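Local coordinates for coat protein (Turnip yellow mosaic virus, PDB 2FZ2) that self-assembles, in 180 copies, into a T=3 icosahedral capsid that encloses the single-stranded RNA genome of the virus, at residues F65-L71 with L177-L183. Residue numbers count along the deposited sequence, not the author numbering.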
ATOM      1  N   PHE D  65      91.082 -81.100  28.175  1.00 17.75           N
ATOM      2  CA  PHE D  65      89.968 -81.138  27.200  1.00 18.79           C
ATOM      3  C   PHE D  65      89.297 -79.830  26.797  1.00 19.11           C
ATOM      4  O   PHE D  65      88.434 -79.839  25.922  1.00 21.00           O
ATOM      5  CB  PHE D  65      88.855 -82.111  27.632  1.00 15.68           C
ATOM      6  CG  PHE D  65      89.294 -83.552  27.701  1.00 21.51           C
ATOM      7  CD1 PHE D  65      89.293 -84.239  28.909  1.00 30.56           C
ATOM      8  CD2 PHE D  65      89.771 -84.206  26.573  1.00 20.83           C
ATOM      9  CE1 PHE D  65      89.772 -85.558  28.990  1.00 26.58           C
ATOM     10  CE2 PHE D  65      90.250 -85.516  26.650  1.00 20.13           C
ATOM     11  CZ  PHE D  65      90.252 -86.190  27.862  1.00 20.79           C
ATOM     12  N   TYR D  66      89.657 -78.715  27.427  1.00 21.34           N
ATOM     13  CA  TYR D  66      89.089 -77.425  27.031  1.00 22.83           C
ATOM     14  C   TYR D  66      90.236 -76.475  26.703  1.00 21.86           C
ATOM     15  O   TYR D  66      91.329 -76.590  27.258  1.00 17.65           O
ATOM     16  CB  TYR D  66      88.208 -76.846  28.136  1.00 25.80           C
ATOM     17  CG  TYR D  66      87.090 -77.771  28.505  1.00 28.88           C
ATOM     18  CD1 TYR D  66      87.313 -78.821  29.385  1.00 36.91           C
ATOM     19  CD2 TYR D  66      85.830 -77.642  27.930  1.00 26.89           C
ATOM     20  CE1 TYR D  66      86.314 -79.734  29.684  1.00 45.54           C
ATOM     21  CE2 TYR D  66      84.813 -78.548  28.218  1.00 30.80           C
ATOM     22  CZ  TYR D  66      85.066 -79.598  29.095  1.00 44.62           C
ATOM     23  OH  TYR D  66      84.104 -80.546  29.375  1.00 51.31           O
ATOM     24  N   ARG D  67      89.997 -75.546  25.787  1.00 23.25           N
ATOM     25  CA  ARG D  67      91.047 -74.627  25.404  1.00 22.96           C
ATOM     26  C   ARG D  67      91.084 -73.384  26.279  1.00 22.58           C
ATOM     27  O   ARG D  67      92.164 -72.820  26.493  1.00 24.21           O
ATOM     28  CB  ARG D  67      90.906 -74.245  23.926  1.00 27.90           C
ATOM     29  CG  ARG D  67      90.644 -75.424  22.997  1.00 23.30           C
ATOM     30  CD  ARG D  67      91.547 -75.381  21.774  1.00 25.70           C
ATOM     31  NE  ARG D  67      90.918 -74.753  20.607  1.00 29.04           N
ATOM     32  CZ  ARG D  67      91.346 -73.622  20.049  1.00 29.23           C
ATOM     33  NH1 ARG D  67      92.404 -73.005  20.563  1.00 28.53           N
ATOM     34  NH2 ARG D  67      90.729 -73.108  18.980  1.00 25.21           N
ATOM     35  N   HIS D  68      89.922 -72.955  26.777  1.00 15.98           N
ATOM     36  CA  HIS D  68      89.868 -71.783  27.646  1.00 21.43           C
ATOM     37  C   HIS D  68      89.087 -72.058  28.898  1.00 22.23           C
ATOM     38  O   HIS D  68      88.130 -72.836  28.881  1.00 21.74           O
ATOM     39  CB  HIS D  68      89.223 -70.587  26.966  1.00 20.02           C
ATOM     40  CG  HIS D  68      89.650 -70.401  25.554  1.00 21.65           C
ATOM     41  ND1 HIS D  68      90.677 -69.555  25.197  1.00 25.74           N
ATOM     42  CD2 HIS D  68      89.201 -70.959  24.408  1.00 19.31           C
ATOM     43  CE1 HIS D  68      90.842 -69.600  23.888  1.00 26.73           C
ATOM     44  NE2 HIS D  68      89.958 -70.444  23.386  1.00 28.29           N
ATOM     45  N   ALA D  69      89.493 -71.382  29.972  1.00 26.35           N
ATOM     46  CA  ALA D  69      88.865 -71.514  31.275  1.00 21.60           C
ATOM     47  C   ALA D  69      89.342 -70.426  32.228  1.00 24.31           C
ATOM     48  O   ALA D  69      90.527 -70.361  32.555  1.00 17.86           O
ATOM     49  CB  ALA D  69      89.181 -72.861  31.858  1.00 13.39           C
ATOM     50  N   SER D  70      88.398 -69.587  32.657  1.00 27.17           N
ATOM     51  CA  SER D  70      88.635 -68.490  33.591  1.00 24.72           C
ATOM     52  C   SER D  70      88.133 -68.936  34.954  1.00 23.53           C
ATOM     53  O   SER D  70      87.482 -69.961  35.064  1.00 25.73           O
ATOM     54  CB  SER D  70      87.843 -67.250  33.167  1.00 34.46           C
ATOM     55  OG  SER D  70      88.629 -66.333  32.417  1.00 49.94           O
ATOM     56  N   LEU D  71      88.415 -68.149  35.987  1.00 23.91           N
ATOM     57  CA  LEU D  71      87.989 -68.448  37.357  1.00 18.70           C
ATOM     58  C   LEU D  71      86.803 -67.592  37.768  1.00 22.96           C
ATOM     59  O   LEU D  71      86.947 -66.375  37.903  1.00 29.07           O
ATOM     60  CB  LEU D  71      89.126 -68.158  38.310  1.00 15.39           C
ATOM     61  CG  LEU D  71      89.989 -69.373  38.549  1.00 11.71           C
ATOM     62  CD1 LEU D  71      91.234 -69.020  39.347  1.00 11.03           C
ATOM     63  CD2 LEU D  71      89.137 -70.369  39.282  1.00 18.78           C
ATOM     64  N   LEU D 177      85.239 -72.621  38.206  1.00 11.55           N
ATOM     65  CA  LEU D 177      85.704 -71.999  36.971  1.00 14.48           C
ATOM     66  C   LEU D 177      84.813 -72.311  35.772  1.00 14.13           C
ATOM     67  O   LEU D 177      84.084 -73.304  35.767  1.00 15.77           O
ATOM     68  CB  LEU D 177      87.158 -72.417  36.690  1.00  5.20           C
ATOM     69  CG  LEU D 177      87.538 -73.798  37.201  1.00  5.87           C
ATOM     70  CD1 LEU D 177      86.822 -74.760  36.339  1.00  5.20           C
ATOM     71  CD2 LEU D 177      89.012 -74.063  37.144  1.00  5.20           C
ATOM     72  N   SER D 178      84.855 -71.439  34.770  1.00 12.52           N
ATOM     73  CA  SER D 178      84.067 -71.620  33.562  1.00 20.85           C
ATOM     74  C   SER D 178      84.996 -72.031  32.429  1.00 21.27           C
ATOM     75  O   SER D 178      86.149 -71.614  32.377  1.00 27.92           O
ATOM     76  CB  SER D 178      83.373 -70.315  33.182  1.00 24.21           C
ATOM     77  OG  SER D 178      84.113 -69.650  32.167  1.00 38.84           O
ATOM     78  N   MET D 179      84.502 -72.839  31.508  1.00 22.69           N
ATOM     79  CA  MET D 179      85.345 -73.249  30.406  1.00 21.01           C
ATOM     80  C   MET D 179      84.548 -73.488  29.147  1.00 21.12           C
ATOM     81  O   MET D 179      83.326 -73.684  29.193  1.00 26.74           O
ATOM     82  CB  MET D 179      86.108 -74.514  30.774  1.00 18.59           C
ATOM     83  CG  MET D 179      85.318 -75.481  31.619  1.00 17.95           C
ATOM     84  SD  MET D 179      86.413 -76.360  32.732  1.00 28.42           S
ATOM     85  CE  MET D 179      85.790 -78.042  32.594  1.00 34.17           C
ATOM     86  N   HIS D 180      85.251 -73.458  28.020  1.00 16.96           N
ATOM     87  CA  HIS D 180      84.629 -73.694  26.735  1.00 21.93           C
ATOM     88  C   HIS D 180      85.672 -74.095  25.712  1.00 20.48           C
ATOM     89  O   HIS D 180      86.861 -74.217  26.040  1.00 19.58           O
ATOM     90  CB  HIS D 180      83.853 -72.454  26.273  1.00 24.49           C
ATOM     91  CG  HIS D 180      84.694 -71.227  26.073  1.00 21.99           C
ATOM     92  ND1 HIS D 180      86.065 -71.261  25.953  1.00 24.58           N
ATOM     93  CD2 HIS D 180      84.338 -69.927  25.925  1.00 28.38           C
ATOM     94  CE1 HIS D 180      86.516 -70.037  25.738  1.00 32.01           C
ATOM     95  NE2 HIS D 180      85.489 -69.209  25.716  1.00 35.16           N
ATOM     96  N   SER D 181      85.215 -74.320  24.482  1.00 20.89           N
ATOM     97  CA  SER D 181      86.094 -74.701  23.382  1.00 16.97           C
ATOM     98  C   SER D 181      86.861 -75.979  23.685  1.00 14.24           C
ATOM     99  O   SER D 181      87.858 -75.968  24.401  1.00 19.94           O
ATOM    100  CB  SER D 181      87.076 -73.571  23.074  1.00 19.21           C
ATOM    101  OG  SER D 181      86.403 -72.330  22.906  1.00 25.75           O
ATOM    102  N   PRO D 182      86.396 -77.102  23.134  1.00  9.14           N
ATOM    103  CA  PRO D 182      87.021 -78.406  23.333  1.00  6.15           C
ATOM    104  C   PRO D 182      88.402 -78.485  22.715  1.00  9.94           C
ATOM    105  O   PRO D 182      88.667 -77.911  21.662  1.00 13.30           O
ATOM    106  CB  PRO D 182      86.051 -79.383  22.667  1.00  5.20           C
ATOM    107  CG  PRO D 182      84.814 -78.622  22.419  1.00  5.20           C
ATOM    108  CD  PRO D 182      85.224 -77.199  22.262  1.00 11.07           C
ATOM    109  N   LEU D 183      89.289 -79.202  23.380  1.00 10.46           N
ATOM    110  CA  LEU D 183      90.631 -79.351  22.870  1.00 13.54           C
ATOM    111  C   LEU D 183      90.669 -80.686  22.174  1.00 15.39           C
ATOM    112  O   LEU D 183      90.742 -81.728  22.812  1.00 20.02           O
ATOM    113  CB  LEU D 183      91.634 -79.328  24.017  1.00 21.26           C
ATOM    114  CG  LEU D 183      93.110 -79.158  23.680  1.00 22.02           C
ATOM    115  CD1 LEU D 183      93.881 -80.309  24.293  1.00 20.66           C
ATOM    116  CD2 LEU D 183      93.315 -79.101  22.163  1.00 39.10           C
TER
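Met179 supplies the apolar centre where these two antiparallel strands meet. Its CE lies over one face of the Tyr66 ring, 3.9 Å from the centroid, a CH-pi contact that, with the sulfur obliquely placed nearby, makes a Met-aromatic pair. On the face of the sheet that carries Met179, Ala69 CB meets Met179 CB at 3.7 Å and Leu71 CD2 meets Leu177 CB at 3.9 Å; Val59 and Thr63 of helix 57-63 pack against this side. Outward from these side chains, the axes of 68-71 and 177-180 run antiparallel, at 164° between their N-to-C directions. The hydrogen-bonded pairs His68–His180 and Ser70–Ser178 flank the non-hydrogen-bonded pair Ala69–Met179, with His180 N to His68 O at 3.1 Å and Ser178 N to Ser70 O at 3.0 Å; the return bonds are weak. Both strands bend at a corner, at Arg67 and Ser181, yet the pairing survives the bend: Arg67 N donates to Ser181 O at 2.6 Å, and Leu183 N to Phe65 O at 2.8 Å. At the polar edge the partners lie largely elsewhere. His68 ND1 bonds to Asp143, while in a neighbouring subunit Asp149 forms a salt bridge with Arg67 and the backbone of Val16 accepts from His68 NE2. A third subunit presents Gln33 to Phe65 O. The example illustrates how backbone pairing between two strands can carry on past a shared corner when both bend together, here where strands 66-80 and 169-182 of the viral jelly-roll coat protein bring their paired ends to the contacts between capsid subunits.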